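Vacuolar-sorting protein BRO1 (Saccharomyces cerevisiae, PDB 1ZB1) takes part in sorting cargo proteins into intralumenal vesicles of the multivesicular body, as an adapter that recruits the DOA4 deubiquitinase to endosomes, the part described here being its Bro1 domain. Local coordinates at residues A[43-48]-A[364-369]. Sequence-based numbering, arbitrary orientation.
Sequences FYDEKA and YDSLYR
D45 and A48, at the start of helix 46-58, pack against S366, L367 and Y364 of helix 349-371 in a water-bridged contact near one end of the elongated, mostly helical Bro1 domain. The two pieces lie more than three hundred residues apart in sequence, and the contact joins an early helix to the last helix of the modelled chain. D45 is the N-cap of helix 46-58: D45 OD1 accepts from A48 N at 3.0 Å in a nearly straight bond (172°), approached from well above the carboxylate plane. With CG anti to the backbone N (chi1 -175°), the other oxygen, OD2, reaches the facing helix and comes within 3.6 Å of S366 CB. A water bridges the remaining gap, donating to D45 OD2 at 2.9 Å and accepting from L367 N. That amide lies at a kink and lacks its usual bond to the preceding turn, so the water takes the hydrogen that a carbonyl of that turn would normally accept. A second water donates both to F43 O and to L367 O, 3.0 Å from each. Farther along, the Y364 ring turns its edge to the end of the segment, with CE2 3.6 Å from A48 O, which lies near the ring plane, and CD2 4.2 Å from A48 CB. L52 of the same early helix also touches Y364, while F78 of helix 65-86 meets the ring edge to face. Direct contact between the segments is thus limited to van der Waals packing and the oxygen at the tyrosine edge, while the polar links run through two waters, one from the D45 carboxylate to a backbone amide, the other between two backbone carbonyls. One carboxylate serves both helices, capping its own directly and reaching the other's kink through water.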
loop_
_atom_site.group_PDB
_atom_site.type_symbol
_atom_site.label_atom_id
_atom_site.label_comp_id
_atom_site.label_asym_id
_atom_site.label_seq_id
_atom_site.Cartn_x
_atom_site.Cartn_y
_atom_site.Cartn_z
ATOM N N PHE A 43 19.866 15.062 35.134
ATOM C CA PHE A 43 18.967 14.144 34.443
ATOM C C PHE A 43 18.938 14.346 32.928
ATOM O O PHE A 43 18.178 13.679 32.227
ATOM C CB PHE A 43 17.538 14.299 34.985
ATOM C CG PHE A 43 17.419 14.092 36.474
ATOM C CD1 PHE A 43 17.869 15.064 37.367
ATOM C CD2 PHE A 43 16.853 12.928 36.984
ATOM C CE1 PHE A 43 17.754 14.876 38.746
ATOM C CE2 PHE A 43 16.735 12.732 38.359
ATOM C CZ PHE A 43 17.186 13.708 39.242
ATOM N N TYR A 44 19.778 15.250 32.431
ATOM C CA TYR A 44 19.822 15.566 31.006
ATOM C C TYR A 44 21.037 14.987 30.280
ATOM O O TYR A 44 22.166 15.106 30.750
ATOM C CB TYR A 44 19.806 17.087 30.843
ATOM C CG TYR A 44 19.621 17.588 29.429
ATOM C CD1 TYR A 44 18.464 17.296 28.713
ATOM C CD2 TYR A 44 20.587 18.386 28.821
ATOM C CE1 TYR A 44 18.269 17.791 27.423
ATOM C CE2 TYR A 44 20.401 18.889 27.530
ATOM C CZ TYR A 44 19.238 18.585 26.838
ATOM O OH TYR A 44 19.039 19.071 25.564
ATOM N N ASP A 45 20.794 14.349 29.138
ATOM C CA ASP A 45 21.870 13.789 28.316
ATOM C C ASP A 45 21.924 14.700 27.096
ATOM O O ASP A 45 21.179 14.501 26.134
ATOM C CB ASP A 45 21.533 12.365 27.871
ATOM C CG ASP A 45 22.675 11.693 27.121
ATOM O OD1 ASP A 45 23.499 12.399 26.498
ATOM O OD2 ASP A 45 22.735 10.446 27.143
ATOM N N GLU A 46 22.792 15.706 27.149
ATOM C CA GLU A 46 22.926 16.675 26.068
ATOM C C GLU A 46 23.239 16.055 24.710
ATOM O O GLU A 46 22.619 16.402 23.707
ATOM C CB GLU A 46 24.003 17.706 26.424
ATOM C CG GLU A 46 24.421 18.621 25.275
ATOM C CD GLU A 46 23.300 19.524 24.781
ATOM O OE1 GLU A 46 22.284 19.000 24.263
ATOM O OE2 GLU A 46 23.441 20.764 24.908
ATOM N N LYS A 47 24.199 15.139 24.680
ATOM C CA LYS A 47 24.590 14.499 23.430
ATOM C C LYS A 47 23.455 13.689 22.793
ATOM O O LYS A 47 23.129 13.879 21.621
ATOM C CB LYS A 47 25.801 13.597 23.662
ATOM C CG LYS A 47 26.400 13.033 22.386
ATOM C CD LYS A 47 27.671 12.255 22.688
ATOM C CE LYS A 47 28.299 11.691 21.418
ATOM N NZ LYS A 47 27.452 10.639 20.786
ATOM N N ALA A 48 22.861 12.785 23.563
ATOM C CA ALA A 48 21.772 11.966 23.052
ATOM C C ALA A 48 20.591 12.829 22.610
ATOM O O ALA A 48 20.038 12.616 21.532
ATOM C CB ALA A 48 21.325 10.964 24.110
ATOM N N TYR A 364 19.689 5.386 23.738
ATOM C CA TYR A 364 18.881 6.299 24.544
ATOM C C TYR A 364 18.533 5.909 25.979
ATOM O O TYR A 364 17.723 6.576 26.623
ATOM C CB TYR A 364 17.597 6.632 23.778
ATOM C CG TYR A 364 17.878 7.346 22.484
ATOM C CD1 TYR A 364 17.874 6.667 21.265
ATOM C CD2 TYR A 364 18.214 8.696 22.483
ATOM C CE1 TYR A 364 18.204 7.322 20.078
ATOM C CE2 TYR A 364 18.545 9.356 21.308
ATOM C CZ TYR A 364 18.540 8.668 20.113
ATOM O OH TYR A 364 18.874 9.338 18.959
ATOM N N ASP A 365 19.156 4.856 26.494
ATOM C CA ASP A 365 18.876 4.411 27.855
ATOM C C ASP A 365 19.040 5.506 28.925
ATOM O O ASP A 365 18.199 5.642 29.812
ATOM C CB ASP A 365 19.754 3.204 28.198
ATOM C CG ASP A 365 19.389 2.582 29.527
ATOM O OD1 ASP A 365 20.028 2.922 30.544
ATOM O OD2 ASP A 365 18.447 1.768 29.555
ATOM N N SER A 366 20.117 6.283 28.843
ATOM C CA SER A 366 20.353 7.353 29.814
ATOM C C SER A 366 19.284 8.441 29.712
ATOM O O SER A 366 18.833 8.985 30.724
ATOM C CB SER A 366 21.740 7.973 29.599
ATOM O OG SER A 366 22.769 7.008 29.767
ATOM N N LEU A 367 18.889 8.764 28.487
ATOM C CA LEU A 367 17.866 9.775 28.272
ATOM C C LEU A 367 16.569 9.304 28.927
ATOM O O LEU A 367 15.946 10.056 29.681
ATOM C CB LEU A 367 17.668 10.021 26.766
ATOM C CG LEU A 367 16.645 11.087 26.354
ATOM C CD1 LEU A 367 16.939 11.568 24.946
ATOM C CD2 LEU A 367 15.236 10.521 26.448
ATOM N N TYR A 368 16.182 8.057 28.654
ATOM C CA TYR A 368 14.958 7.482 29.225
ATOM C C TYR A 368 14.978 7.504 30.757
ATOM O O TYR A 368 14.030 7.971 31.395
ATOM C CB TYR A 368 14.775 6.027 28.764
ATOM C CG TYR A 368 14.507 5.823 27.279
ATOM C CD1 TYR A 368 15.015 4.704 26.617
ATOM C CD2 TYR A 368 13.720 6.717 26.549
ATOM C CE1 TYR A 368 14.749 4.470 25.266
ATOM C CE2 TYR A 368 13.445 6.493 25.189
ATOM C CZ TYR A 368 13.966 5.363 24.560
ATOM O OH TYR A 368 13.709 5.115 23.228
ATOM N N ARG A 369 16.053 6.980 31.344
ATOM C CA ARG A 369 16.173 6.930 32.802
ATOM C C ARG A 369 15.960 8.294 33.449
ATOM O O ARG A 369 15.363 8.394 34.519
ATOM C CB ARG A 369 17.541 6.364 33.202
ATOM C CG ARG A 369 17.671 4.867 32.955
ATOM C CD ARG A 369 19.090 4.373 33.206
ATOM N NE ARG A 369 19.193 2.923 33.068
ATOM C CZ ARG A 369 18.699 2.050 33.942
ATOM N NH1 ARG A 369 18.066 2.475 35.031
ATOM N NH2 ARG A 369 18.834 0.747 33.724
HETATM O O HOH W 1 16.403 12.985 29.966
HETATM O O HOH W 2 20.810 8.416 26.288
#